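Local structure of pyridine nucleotide-disulphide oxidoreductase dimerisation region (Escherichia coli BL21, 6KYY) at residues K10-A21 against I125-T134; T24-W34 against L311-L322. The protein is an FAD-containing flavoprotein disulfide reductase, probably involved in resistance to reactive chlorine species stress. One frame throughout, in Å; residues are numbered along the deposited sequence.

Interaction 1: residues K10-A21 against I125-T134; sequences KYQAVIIGFGKA and IHGEKIFINT. With FAD (flavin-adenine dinucleotide), chain N.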
loop_
_atom_site.group_PDB
_atom_site.type_symbol
_atom_site.label_atom_id
_atom_site.label_comp_id
_atom_site.label_asym_id
_atom_site.label_seq_id
_atom_site.Cartn_x
_atom_site.Cartn_y
_atom_site.Cartn_z
ATOM N N LYS B 10 -10.059 -12.679 43.664
ATOM C CA LYS B 10 -9.020 -13.261 42.828
ATOM C C LYS B 10 -9.491 -13.286 41.380
ATOM O O LYS B 10 -10.575 -13.795 41.079
ATOM C CB LYS B 10 -8.661 -14.672 43.293
ATOM C CG LYS B 10 -7.339 -15.181 42.724
ATOM C CD LYS B 10 -6.970 -16.556 43.267
ATOM C CE LYS B 10 -8.000 -17.599 42.878
ATOM N NZ LYS B 10 -7.539 -18.978 43.197
ATOM N N TYR B 11 -8.673 -12.737 40.489
ATOM C CA TYR B 11 -8.994 -12.714 39.071
ATOM C C TYR B 11 -8.511 -13.995 38.406
ATOM O O TYR B 11 -7.410 -14.477 38.685
ATOM C CB TYR B 11 -8.361 -11.500 38.391
ATOM C CG TYR B 11 -8.914 -10.175 38.866
ATOM C CD1 TYR B 11 -10.055 -9.631 38.291
ATOM C CD2 TYR B 11 -8.297 -9.470 39.892
ATOM C CE1 TYR B 11 -10.564 -8.421 38.721
ATOM C CE2 TYR B 11 -8.800 -8.260 40.330
ATOM C CZ TYR B 11 -9.933 -7.740 39.742
ATOM O OH TYR B 11 -10.439 -6.535 40.173
ATOM N N GLN B 12 -9.352 -14.550 37.529
ATOM C CA GLN B 12 -8.941 -15.718 36.759
ATOM C C GLN B 12 -7.748 -15.401 35.869
ATOM O O GLN B 12 -6.948 -16.291 35.559
ATOM C CB GLN B 12 -10.110 -16.237 35.921
ATOM C CG GLN B 12 -11.276 -16.765 36.740
ATOM C CD GLN B 12 -12.567 -16.824 35.947
ATOM O OE1 GLN B 12 -13.136 -15.795 35.586
ATOM N NE2 GLN B 12 -13.036 -18.036 35.672
ATOM N N ALA B 13 -7.608 -14.142 35.458
ATOM C CA ALA B 13 -6.483 -13.696 34.652
ATOM C C ALA B 13 -6.104 -12.286 35.073
ATOM O O ALA B 13 -6.974 -11.423 35.213
ATOM C CB ALA B 13 -6.821 -13.731 33.157
ATOM N N VAL B 14 -4.810 -12.060 35.284
ATOM C CA VAL B 14 -4.274 -10.737 35.588
ATOM C C VAL B 14 -3.198 -10.428 34.560
ATOM O O VAL B 14 -2.216 -11.171 34.439
ATOM C CB VAL B 14 -3.709 -10.652 37.014
ATOM C CG1 VAL B 14 -3.225 -9.240 37.305
ATOM C CG2 VAL B 14 -4.756 -11.075 38.028
ATOM N N ILE B 15 -3.382 -9.339 33.819
ATOM C CA ILE B 15 -2.436 -8.900 32.802
ATOM C C ILE B 15 -1.694 -7.681 33.331
ATOM O O ILE B 15 -2.296 -6.799 33.955
ATOM C CB ILE B 15 -3.149 -8.590 31.470
ATOM C CG1 ILE B 15 -3.791 -9.861 30.910
ATOM C CG2 ILE B 15 -2.175 -8.008 30.460
ATOM C CD1 ILE B 15 -5.155 -9.640 30.302
ATOM N N ILE B 16 -0.384 -7.639 33.092
ATOM C CA ILE B 16 0.459 -6.561 33.596
ATOM C C ILE B 16 0.933 -5.693 32.439
ATOM O O ILE B 16 1.950 -5.990 31.802
ATOM C CB ILE B 16 1.653 -7.122 34.391
ATOM C CG1 ILE B 16 1.164 -8.089 35.471
ATOM C CG2 ILE B 16 2.462 -5.992 35.008
ATOM C CD1 ILE B 16 2.265 -8.914 36.092
ATOM N N GLY B 17 0.206 -4.612 32.164
ATOM C CA GLY B 17 0.564 -3.713 31.085
ATOM C C GLY B 17 -0.487 -3.647 29.998
ATOM O O GLY B 17 -1.159 -4.643 29.714
ATOM N N PHE B 18 -0.643 -2.474 29.380
ATOM C CA PHE B 18 -1.612 -2.273 28.311
ATOM C C PHE B 18 -1.032 -2.557 26.930
ATOM O O PHE B 18 -1.431 -1.912 25.952
ATOM C CB PHE B 18 -2.170 -0.850 28.369
ATOM C CG PHE B 18 -3.657 -0.771 28.159
ATOM C CD1 PHE B 18 -4.215 -1.075 26.928
ATOM C CD2 PHE B 18 -4.498 -0.389 29.192
ATOM C CE1 PHE B 18 -5.580 -1.000 26.729
ATOM C CE2 PHE B 18 -5.866 -0.314 29.002
ATOM C CZ PHE B 18 -6.407 -0.620 27.768
ATOM N N GLY B 19 -0.111 -3.510 26.821
ATOM C CA GLY B 19 0.524 -3.811 25.557
ATOM C C GLY B 19 -0.440 -4.389 24.536
ATOM O O GLY B 19 -1.628 -4.597 24.787
ATOM N N LYS B 20 0.102 -4.653 23.346
ATOM C CA LYS B 20 -0.717 -5.170 22.253
ATOM C C LYS B 20 -1.313 -6.528 22.604
ATOM O O LYS B 20 -2.515 -6.757 22.425
ATOM C CB LYS B 20 0.115 -5.264 20.974
ATOM C CG LYS B 20 -0.680 -5.688 19.748
ATOM C CD LYS B 20 -1.929 -4.838 19.583
ATOM C CE LYS B 20 -2.611 -5.106 18.254
ATOM N NZ LYS B 20 -3.008 -3.841 17.574
ATOM N N ALA B 21 -0.486 -7.442 23.110
ATOM C CA ALA B 21 -0.963 -8.785 23.422
ATOM C C ALA B 21 -1.945 -8.770 24.587
ATOM O O ALA B 21 -3.009 -9.394 24.522
ATOM C CB ALA B 21 0.220 -9.701 23.732
ATOM N N ILE B 125 -3.376 -7.702 44.568
ATOM C CA ILE B 125 -4.180 -8.311 43.516
ATOM C C ILE B 125 -3.687 -9.732 43.281
ATOM O O ILE B 125 -2.488 -9.951 43.081
ATOM C CB ILE B 125 -4.115 -7.494 42.212
ATOM C CG1 ILE B 125 -4.673 -6.087 42.449
ATOM C CG2 ILE B 125 -4.851 -8.216 41.087
ATOM C CD1 ILE B 125 -5.163 -5.399 41.208
ATOM N N HIS B 126 -4.612 -10.689 43.294
ATOM C CA HIS B 126 -4.294 -12.097 43.112
ATOM C C HIS B 126 -4.769 -12.579 41.748
ATOM O O HIS B 126 -5.730 -12.048 41.181
ATOM C CB HIS B 126 -4.933 -12.954 44.210
ATOM C CG HIS B 126 -4.871 -12.335 45.571
ATOM N ND1 HIS B 126 -3.692 -11.903 46.139
ATOM C CD2 HIS B 126 -5.841 -12.079 46.479
ATOM C CE1 HIS B 126 -3.939 -11.407 47.337
ATOM N NE2 HIS B 126 -5.236 -11.502 47.568
ATOM N N GLY B 127 -4.093 -13.601 41.228
ATOM C CA GLY B 127 -4.435 -14.134 39.926
ATOM C C GLY B 127 -4.257 -15.632 39.784
ATOM O O GLY B 127 -3.198 -16.174 40.113
ATOM N N GLU B 128 -5.301 -16.311 39.300
ATOM C CA GLU B 128 -5.166 -17.719 38.941
ATOM C C GLU B 128 -4.127 -17.898 37.843
ATOM O O GLU B 128 -3.309 -18.826 37.892
ATOM C CB GLU B 128 -6.518 -18.277 38.493
ATOM C CG GLU B 128 -7.326 -18.941 39.593
ATOM C CD GLU B 128 -8.777 -19.146 39.204
ATOM O OE1 GLU B 128 -9.561 -19.619 40.053
ATOM O OE2 GLU B 128 -9.134 -18.834 38.049
ATOM N N LYS B 129 -4.153 -17.024 36.840
ATOM C CA LYS B 129 -3.130 -16.940 35.810
ATOM C C LYS B 129 -2.702 -15.487 35.681
ATOM O O LYS B 129 -3.527 -14.578 35.809
ATOM C CB LYS B 129 -3.637 -17.457 34.456
ATOM C CG LYS B 129 -4.506 -18.703 34.529
ATOM C CD LYS B 129 -4.862 -19.195 33.134
ATOM C CE LYS B 129 -5.514 -20.569 33.169
ATOM N NZ LYS B 129 -5.527 -21.153 34.539
ATOM N N ILE B 130 -1.412 -15.267 35.442
ATOM C CA ILE B 130 -0.864 -13.924 35.296
ATOM C C ILE B 130 -0.067 -13.862 34.002
ATOM O O ILE B 130 0.670 -14.796 33.668
ATOM C CB ILE B 130 0.009 -13.525 36.505
ATOM C CG1 ILE B 130 -0.725 -13.828 37.814
ATOM C CG2 ILE B 130 0.370 -12.051 36.439
ATOM C CD1 ILE B 130 0.106 -13.602 39.055
ATOM N N PHE B 131 -0.216 -12.759 33.271
ATOM C CA PHE B 131 0.380 -12.591 31.949
ATOM C C PHE B 131 1.223 -11.322 31.950
ATOM O O PHE B 131 0.690 -10.217 32.095
ATOM C CB PHE B 131 -0.702 -12.534 30.870
ATOM C CG PHE B 131 -1.680 -13.676 30.929
ATOM C CD1 PHE B 131 -2.779 -13.627 31.773
ATOM C CD2 PHE B 131 -1.503 -14.799 30.138
ATOM C CE1 PHE B 131 -3.677 -14.676 31.830
ATOM C CE2 PHE B 131 -2.399 -15.852 30.189
ATOM C CZ PHE B 131 -3.486 -15.790 31.037
ATOM N N ILE B 132 2.533 -11.482 31.786
ATOM C CA ILE B 132 3.459 -10.354 31.798
ATOM C C ILE B 132 3.469 -9.707 30.418
ATOM O O ILE B 132 3.733 -10.370 29.411
ATOM C CB ILE B 132 4.867 -10.804 32.211
ATOM C CG1 ILE B 132 4.861 -11.305 33.657
ATOM C CG2 ILE B 132 5.865 -9.668 32.032
ATOM C CD1 ILE B 132 6.244 -11.535 34.234
ATOM N N ASN B 133 3.191 -8.404 30.372
ATOM C CA ASN B 133 3.078 -7.661 29.121
ATOM C C ASN B 133 3.612 -6.245 29.295
ATOM O O ASN B 133 2.999 -5.271 28.846
ATOM C CB ASN B 133 1.629 -7.637 28.632
ATOM C CG ASN B 133 1.506 -7.222 27.179
ATOM O OD1 ASN B 133 0.439 -6.804 26.731
ATOM N ND2 ASN B 133 2.599 -7.333 26.435
ATOM N N THR B 134 4.769 -6.109 29.944
ATOM C CA THR B 134 5.291 -4.799 30.309
ATOM C C THR B 134 6.085 -4.123 29.198
ATOM O O THR B 134 6.373 -2.927 29.310
ATOM C CB THR B 134 6.173 -4.906 31.559
ATOM O OG1 THR B 134 7.158 -5.927 31.368
ATOM C CG2 THR B 134 5.327 -5.243 32.776
HETATM P PA FAD N . 3.913 -2.383 25.235
HETATM O O1A FAD N . 5.312 -1.903 25.331
HETATM O O2A FAD N . 3.118 -1.886 24.023
HETATM O O5B FAD N . 3.124 -2.046 26.550
HETATM C C5B FAD N . 3.815 -1.749 27.782
HETATM C C4B FAD N . 2.823 -1.181 28.765
HETATM O O4B FAD N . 3.024 -1.779 30.067
HETATM C C3B FAD N . 2.898 0.334 28.964
HETATM O O3B FAD N . 1.595 0.904 28.961
HETATM C C2B FAD N . 3.586 0.475 30.325
HETATM O O2B FAD N . 3.175 1.656 31.005
HETATM C C1B FAD N . 3.071 -0.766 31.045
HETATM N N9A FAD N . 3.915 -1.220 32.146
HETATM C C8A FAD N . 5.275 -1.389 32.134
HETATM N N7A FAD N . 5.772 -1.809 33.274
HETATM C C5A FAD N . 4.661 -1.923 34.094
HETATM C C6A FAD N . 4.507 -2.323 35.436
HETATM N N6A FAD N . 5.521 -2.698 36.221
HETATM N N1A FAD N . 3.257 -2.325 35.951
HETATM C C2A FAD N . 2.239 -1.952 35.172
HETATM N N3A FAD N . 2.263 -1.555 33.897
HETATM C C4A FAD N . 3.509 -1.564 33.413
HETATM N N1 FAD N . 6.606 -1.941 16.085
HETATM C C2 FAD N . 6.153 -2.267 14.838
HETATM O O2 FAD N . 5.625 -3.361 14.607
HETATM N N3 FAD N . 6.282 -1.359 13.802
HETATM C C4 FAD N . 6.859 -0.108 13.883
HETATM O O4 FAD N . 6.906 0.616 12.890
HETATM C C4X FAD N . 7.342 0.228 15.212
HETATM N N5 FAD N . 7.871 1.403 15.391
HETATM C C5X FAD N . 8.325 1.725 16.659
HETATM C C6 FAD N . 8.912 2.973 16.862
HETATM C C7 FAD N . 9.384 3.345 18.117
HETATM C C7M FAD N . 10.012 4.701 18.299
HETATM C C8 FAD N . 9.270 2.451 19.193
HETATM C C8M FAD N . 9.770 2.824 20.563
HETATM C C9 FAD N . 8.685 1.204 18.994
HETATM C C9A FAD N . 8.213 0.837 17.739
HETATM N N10 FAD N . 7.611 -0.415 17.505
HETATM C C10 FAD N . 7.165 -0.754 16.251
HETATM C "C1'" FAD N . 7.471 -1.397 18.591
HETATM C "C2'" FAD N . 6.127 -1.320 19.307
HETATM O "O2'" FAD N . 5.985 -0.060 19.963
HETATM C "C3'" FAD N . 6.050 -2.439 20.348
HETATM O "O3'" FAD N . 6.799 -3.555 19.883
HETATM C "C4'" FAD N . 4.628 -2.897 20.675
HETATM O "O4'" FAD N . 3.943 -1.859 21.379
HETATM C "C5'" FAD N . 4.599 -4.184 21.473
HETATM O "O5'" FAD N . 4.730 -3.872 22.875
HETATM P P FAD N . 4.265 -4.890 23.984
HETATM O O1P FAD N . 2.990 -5.604 23.527
HETATM O O2P FAD N . 5.375 -5.793 24.357
HETATM O O3P FAD N . 3.883 -3.968 25.217
#
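Gln12 and the pair Glu128-Lys129 turn a corner side by side, and this shared break lets strand 10-16 pair in parallel first with 125-127 and then with 130-132. At the corner, Glu128 N donates to Tyr11 O (2.9 Å). Past it, Val14 N binds Lys129 O at 2.9 Å, Phe131 N takes Val14 O at 2.8 Å, and Ile16 N takes Phe131 O. On one face of the sheet Phe131 turns its ring edge to Ala13, CE1 lying 3.5 Å from CB; on the other, Ile16 CD1 meets Ile130 CG2 at 3.7 Å.

The strand then opens into the glycine-rich turn of a Rossmann-type FAD site. Asn133 holds CG opposite the backbone N (chi1 -164°), which carries its amide to the turn: OD1 sits 3.2 Å from Gly19 CA and accepts from Gly22 N, while ND2 donates to Met297 O and weakly to FAD O1P. Lys20 N, in the first turn of the helix, donates to the same O1P at 3.0 Å. Partners at both ends fix the rotation of the Asn133 amide, and the Lys20 N-H at the start of the helix, where the dipole is positive, would be expected to offset part of the phosphate charge.

Interaction 2: residues T24-W34 against L311-L322; sequences TLAVTLAKAGW and LDDYRIVRDELL
The helix that follows the glycine-rich turn of the Rossmann-type FAD-binding fold packs here against helix 307-321, with segment axes 10.4 Å apart and only 26° from parallel. Tyr314 is the main bridge. Its ring is sandwiched: Thr24 CG2 sits over the centre of one face in a CH-pi contact, 3.5 Å from the centroid, and Arg318 CB from its own helix covers the opposite face, offset toward the rim. At Thr24 a chi1 of -45° puts OG1 beside the backbone N, where it bonds back to Lys20 O, and leaves CG2 anti to that N and over the ring. Leu25 CB and Thr28 CB lie at the ring's edge.

Next to the sheet the seam is greasy. Leu25 CD2 meets Val317 CG2 at 3.8 Å, and the side chains of Leu29 and Leu321 cross at about a right angle, CD1 to CD1 4.1 Å. At the far end helix 20-31 stops in a Schellman motif at Gly33, and the chain brings the indole of Trp34 round to Leu321, with CH2 3.9 Å from CB. Leu29 CD2 lies over the centre of one indole face. Leu322 completes this end, its CD1 reaching both Thr28 CG2 and Ala32 CB.

The polar link runs through Thr28. Tyr314 OH donates to Thr28 OG1 at 2.8 Å, and that hydroxyl in turn donates to Thr24 O at 2.6 Å, one turn back in the helix. Thr24 O also accepts from Thr28 N, the two donors approaching from opposite faces of its carbonyl plane.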
loop_
_atom_site.group_PDB
_atom_site.type_symbol
_atom_site.label_atom_id
_atom_site.label_comp_id
_atom_site.label_asym_id
_atom_site.label_seq_id
_atom_site.Cartn_x
_atom_site.Cartn_y
_atom_site.Cartn_z
ATOM N N THR B 24 -5.344 -7.230 24.029
ATOM C CA THR B 24 -6.145 -8.103 23.177
ATOM C C THR B 24 -6.616 -9.335 23.938
ATOM O O THR B 24 -7.749 -9.792 23.748
ATOM C CB THR B 24 -5.345 -8.517 21.942
ATOM O OG1 THR B 24 -4.678 -7.372 21.395
ATOM C CG2 THR B 24 -6.265 -9.113 20.887
ATOM N N LEU B 25 -5.758 -9.885 24.800
ATOM C CA LEU B 25 -6.155 -11.029 25.615
ATOM C C LEU B 25 -7.248 -10.647 26.603
ATOM O O LEU B 25 -8.169 -11.434 26.852
ATOM C CB LEU B 25 -4.939 -11.593 26.348
ATOM C CG LEU B 25 -5.145 -12.920 27.076
ATOM C CD1 LEU B 25 -5.626 -13.985 26.107
ATOM C CD2 LEU B 25 -3.863 -13.355 27.767
ATOM N N ALA B 26 -7.164 -9.441 27.172
ATOM C CA ALA B 26 -8.164 -9.003 28.141
ATOM C C ALA B 26 -9.555 -8.954 27.521
ATOM O O ALA B 26 -10.537 -9.352 28.157
ATOM C CB ALA B 26 -7.783 -7.635 28.706
ATOM N N VAL B 27 -9.659 -8.474 26.280
ATOM C CA VAL B 27 -10.962 -8.402 25.625
ATOM C C VAL B 27 -11.461 -9.795 25.263
ATOM O O VAL B 27 -12.664 -10.075 25.333
ATOM C CB VAL B 27 -10.897 -7.484 24.390
ATOM C CG1 VAL B 27 -12.298 -7.137 23.917
ATOM C CG2 VAL B 27 -10.150 -6.214 24.723
ATOM N N THR B 28 -10.553 -10.691 24.869
ATOM C CA THR B 28 -10.968 -12.028 24.459
ATOM C C THR B 28 -11.340 -12.906 25.647
ATOM O O THR B 28 -12.208 -13.776 25.518
ATOM C CB THR B 28 -9.863 -12.699 23.641
ATOM O OG1 THR B 28 -9.195 -11.717 22.840
ATOM C CG2 THR B 28 -10.453 -13.768 22.732
ATOM N N LEU B 29 -10.706 -12.700 26.804
ATOM C CA LEU B 29 -11.041 -13.499 27.977
ATOM C C LEU B 29 -12.281 -12.963 28.683
ATOM O O LEU B 29 -13.092 -13.744 29.194
ATOM C CB LEU B 29 -9.855 -13.551 28.941
ATOM C CG LEU B 29 -8.585 -14.220 28.408
ATOM C CD1 LEU B 29 -7.563 -14.402 29.519
ATOM C CD2 LEU B 29 -8.905 -15.552 27.744
ATOM N N ALA B 30 -12.447 -11.639 28.722
ATOM C CA ALA B 30 -13.667 -11.066 29.284
ATOM C C ALA B 30 -14.883 -11.454 28.455
ATOM O O ALA B 30 -15.972 -11.674 28.998
ATOM C CB ALA B 30 -13.547 -9.548 29.371
ATOM N N LYS B 31 -14.715 -11.535 27.135
ATOM C CA LYS B 31 -15.791 -11.970 26.256
ATOM C C LYS B 31 -16.103 -13.453 26.426
ATOM O O LYS B 31 -17.231 -13.873 26.152
ATOM C CB LYS B 31 -15.413 -11.649 24.807
ATOM C CG LYS B 31 -16.353 -12.177 23.742
ATOM C CD LYS B 31 -15.564 -12.660 22.537
ATOM C CE LYS B 31 -16.474 -13.030 21.382
ATOM N NZ LYS B 31 -15.844 -12.717 20.070
ATOM N N ALA B 32 -15.138 -14.244 26.891
ATOM C CA ALA B 32 -15.345 -15.662 27.147
ATOM C C ALA B 32 -15.847 -15.946 28.557
ATOM O O ALA B 32 -16.003 -17.117 28.919
ATOM C CB ALA B 32 -14.049 -16.440 26.898
ATOM N N GLY B 33 -16.100 -14.910 29.360
ATOM C CA GLY B 33 -16.639 -15.068 30.693
ATOM C C GLY B 33 -15.640 -14.898 31.818
ATOM O O GLY B 33 -16.053 -14.834 32.983
ATOM N N TRP B 34 -14.349 -14.813 31.509
ATOM C CA TRP B 34 -13.327 -14.732 32.544
ATOM C C TRP B 34 -13.367 -13.382 33.252
ATOM O O TRP B 34 -13.659 -12.346 32.650
ATOM C CB TRP B 34 -11.935 -14.945 31.945
ATOM C CG TRP B 34 -11.684 -16.311 31.371
ATOM C CD1 TRP B 34 -12.582 -17.115 30.729
ATOM C CD2 TRP B 34 -10.441 -17.024 31.374
ATOM N NE1 TRP B 34 -11.976 -18.286 30.341
ATOM C CE2 TRP B 34 -10.662 -18.254 30.725
ATOM C CE3 TRP B 34 -9.164 -16.741 31.868
ATOM C CZ2 TRP B 34 -9.652 -19.202 30.556
ATOM C CZ3 TRP B 34 -8.163 -17.682 31.700
ATOM C CH2 TRP B 34 -8.413 -18.898 31.049
ATOM N N LEU B 311 1.291 -9.341 18.851
ATOM C CA LEU B 311 -0.047 -9.792 18.480
ATOM C C LEU B 311 -0.077 -11.299 18.260
ATOM O O LEU B 311 -1.022 -11.975 18.685
ATOM C CB LEU B 311 -0.525 -9.061 17.226
ATOM C CG LEU B 311 -1.989 -9.308 16.853
ATOM C CD1 LEU B 311 -2.914 -8.774 17.935
ATOM C CD2 LEU B 311 -2.328 -8.696 15.501
ATOM N N ASP B 312 0.946 -11.843 17.597
ATOM C CA ASP B 312 1.032 -13.290 17.441
ATOM C C ASP B 312 1.212 -13.980 18.785
ATOM O O ASP B 312 0.782 -15.126 18.955
ATOM C CB ASP B 312 2.179 -13.657 16.502
ATOM C CG ASP B 312 2.132 -15.106 16.069
ATOM O OD1 ASP B 312 1.107 -15.515 15.485
ATOM O OD2 ASP B 312 3.116 -15.835 16.315
ATOM N N ASP B 313 1.844 -13.302 19.747
ATOM C CA ASP B 313 1.957 -13.856 21.091
ATOM C C ASP B 313 0.583 -14.051 21.719
ATOM O O ASP B 313 0.328 -15.073 22.367
ATOM C CB ASP B 313 2.821 -12.947 21.964
ATOM C CG ASP B 313 4.297 -13.070 21.651
ATOM O OD1 ASP B 313 5.051 -12.126 21.962
ATOM O OD2 ASP B 313 4.704 -14.111 21.092
ATOM N N TYR B 314 -0.315 -13.079 21.537
ATOM C CA TYR B 314 -1.692 -13.252 21.985
ATOM C C TYR B 314 -2.330 -14.467 21.328
ATOM O O TYR B 314 -3.094 -15.200 21.967
ATOM C CB TYR B 314 -2.506 -11.991 21.685
ATOM C CG TYR B 314 -3.972 -12.258 21.414
ATOM C CD1 TYR B 314 -4.877 -12.390 22.459
ATOM C CD2 TYR B 314 -4.451 -12.378 20.114
ATOM C CE1 TYR B 314 -6.216 -12.637 22.217
ATOM C CE2 TYR B 314 -5.786 -12.626 19.864
ATOM C CZ TYR B 314 -6.665 -12.753 20.919
ATOM O OH TYR B 314 -7.997 -12.998 20.673
ATOM N N ARG B 315 -2.025 -14.697 20.048
ATOM C CA ARG B 315 -2.590 -15.844 19.346
ATOM C C ARG B 315 -2.106 -17.155 19.951
ATOM O O ARG B 315 -2.871 -18.122 20.043
ATOM C CB ARG B 315 -2.236 -15.774 17.861
ATOM C CG ARG B 315 -2.840 -14.582 17.137
ATOM C CD ARG B 315 -3.124 -14.903 15.680
ATOM N NE ARG B 315 -3.227 -13.692 14.871
ATOM C CZ ARG B 315 -2.312 -13.302 13.990
ATOM N NH1 ARG B 315 -1.217 -14.030 13.801
ATOM N NH2 ARG B 315 -2.489 -12.185 13.299
ATOM N N ILE B 316 -0.840 -17.207 20.371
ATOM C CA ILE B 316 -0.320 -18.409 21.018
ATOM C C ILE B 316 -1.099 -18.700 22.295
ATOM O O ILE B 316 -1.614 -19.806 22.490
ATOM C CB ILE B 316 1.185 -18.265 21.309
ATOM C CG1 ILE B 316 1.952 -17.843 20.053
ATOM C CG2 ILE B 316 1.745 -19.564 21.871
ATOM C CD1 ILE B 316 1.734 -18.745 18.872
ATOM N N VAL B 317 -1.203 -17.704 23.178
ATOM C CA VAL B 317 -1.830 -17.936 24.475
ATOM C C VAL B 317 -3.341 -18.089 24.338
ATOM O O VAL B 317 -3.965 -18.820 25.116
ATOM C CB VAL B 317 -1.454 -16.814 25.464
ATOM C CG1 VAL B 317 0.055 -16.624 25.499
ATOM C CG2 VAL B 317 -2.150 -15.511 25.107
ATOM N N ARG B 318 -3.956 -17.421 23.357
ATOM C CA ARG B 318 -5.387 -17.608 23.142
ATOM C C ARG B 318 -5.688 -19.008 22.626
ATOM O O ARG B 318 -6.769 -19.548 22.890
ATOM C CB ARG B 318 -5.925 -16.557 22.171
ATOM C CG ARG B 318 -7.444 -16.501 22.087
ATOM C CD ARG B 318 -7.952 -17.112 20.789
ATOM N NE ARG B 318 -9.360 -17.498 20.873
ATOM C CZ ARG B 318 -9.823 -18.707 20.573
ATOM N NH1 ARG B 318 -11.118 -18.971 20.679
ATOM N NH2 ARG B 318 -8.990 -19.657 20.168
ATOM N N ASP B 319 -4.746 -19.610 21.897
ATOM C CA ASP B 319 -4.925 -20.975 21.422
ATOM C C ASP B 319 -4.757 -22.001 22.535
ATOM O O ASP B 319 -5.178 -23.150 22.370
ATOM C CB ASP B 319 -3.939 -21.269 20.291
ATOM C CG ASP B 319 -4.398 -22.407 19.401
ATOM O OD1 ASP B 319 -5.621 -22.636 19.308
ATOM O OD2 ASP B 319 -3.534 -23.070 18.792
ATOM N N GLU B 320 -4.152 -21.621 23.659
ATOM C CA GLU B 320 -3.998 -22.544 24.775
ATOM C C GLU B 320 -5.139 -22.431 25.780
ATOM O O GLU B 320 -5.628 -23.450 26.278
ATOM C CB GLU B 320 -2.662 -22.305 25.483
ATOM C CG GLU B 320 -2.388 -23.281 26.616
ATOM C CD GLU B 320 -0.948 -23.253 27.080
ATOM O OE1 GLU B 320 -0.171 -24.139 26.667
ATOM O OE2 GLU B 320 -0.594 -22.348 27.863
ATOM N N LEU B 321 -5.577 -21.208 26.082
ATOM C CA LEU B 321 -6.609 -21.015 27.093
ATOM C C LEU B 321 -8.010 -21.283 26.559
ATOM O O LEU B 321 -8.888 -21.697 27.323
ATOM C CB LEU B 321 -6.538 -19.594 27.654
ATOM C CG LEU B 321 -5.170 -19.090 28.111
ATOM C CD1 LEU B 321 -5.269 -17.650 28.587
ATOM C CD2 LEU B 321 -4.606 -19.983 29.203
ATOM N N LEU B 322 -8.244 -21.057 25.267
ATOM C CA LEU B 322 -9.588 -21.129 24.710
ATOM C C LEU B 322 -9.773 -22.280 23.725
ATOM O O LEU B 322 -10.809 -22.345 23.054
ATOM C CB LEU B 322 -9.952 -19.794 24.057
ATOM C CG LEU B 322 -10.075 -18.629 25.046
ATOM C CD1 LEU B 322 -10.806 -17.447 24.427
ATOM C CD2 LEU B 322 -10.769 -19.074 26.328
#

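In the fold
The two contacts are neighbours in the FAD-binding domain, their centres about 11 Å apart. Along the chain their segments alternate, 10-21, 24-34, 125-134 and 311-322, so residues far apart in sequence are interleaved in one layered unit. Helix 20-31 belongs to both: its start closes the FAD turn of interaction 1, and the rest of it forms one side of interaction 2. The helix pair lies on the sheet face that carries Ala13, Ile15 and Phe131. Phe131 joins the layers, its CZ meeting Leu321 CD1 and its CD2 meeting Leu25 CD2, both at 3.6 Å. The sheet and the helix pair thus share one apolar core, while the phosphates lie at the N-terminal end of helix 20-31.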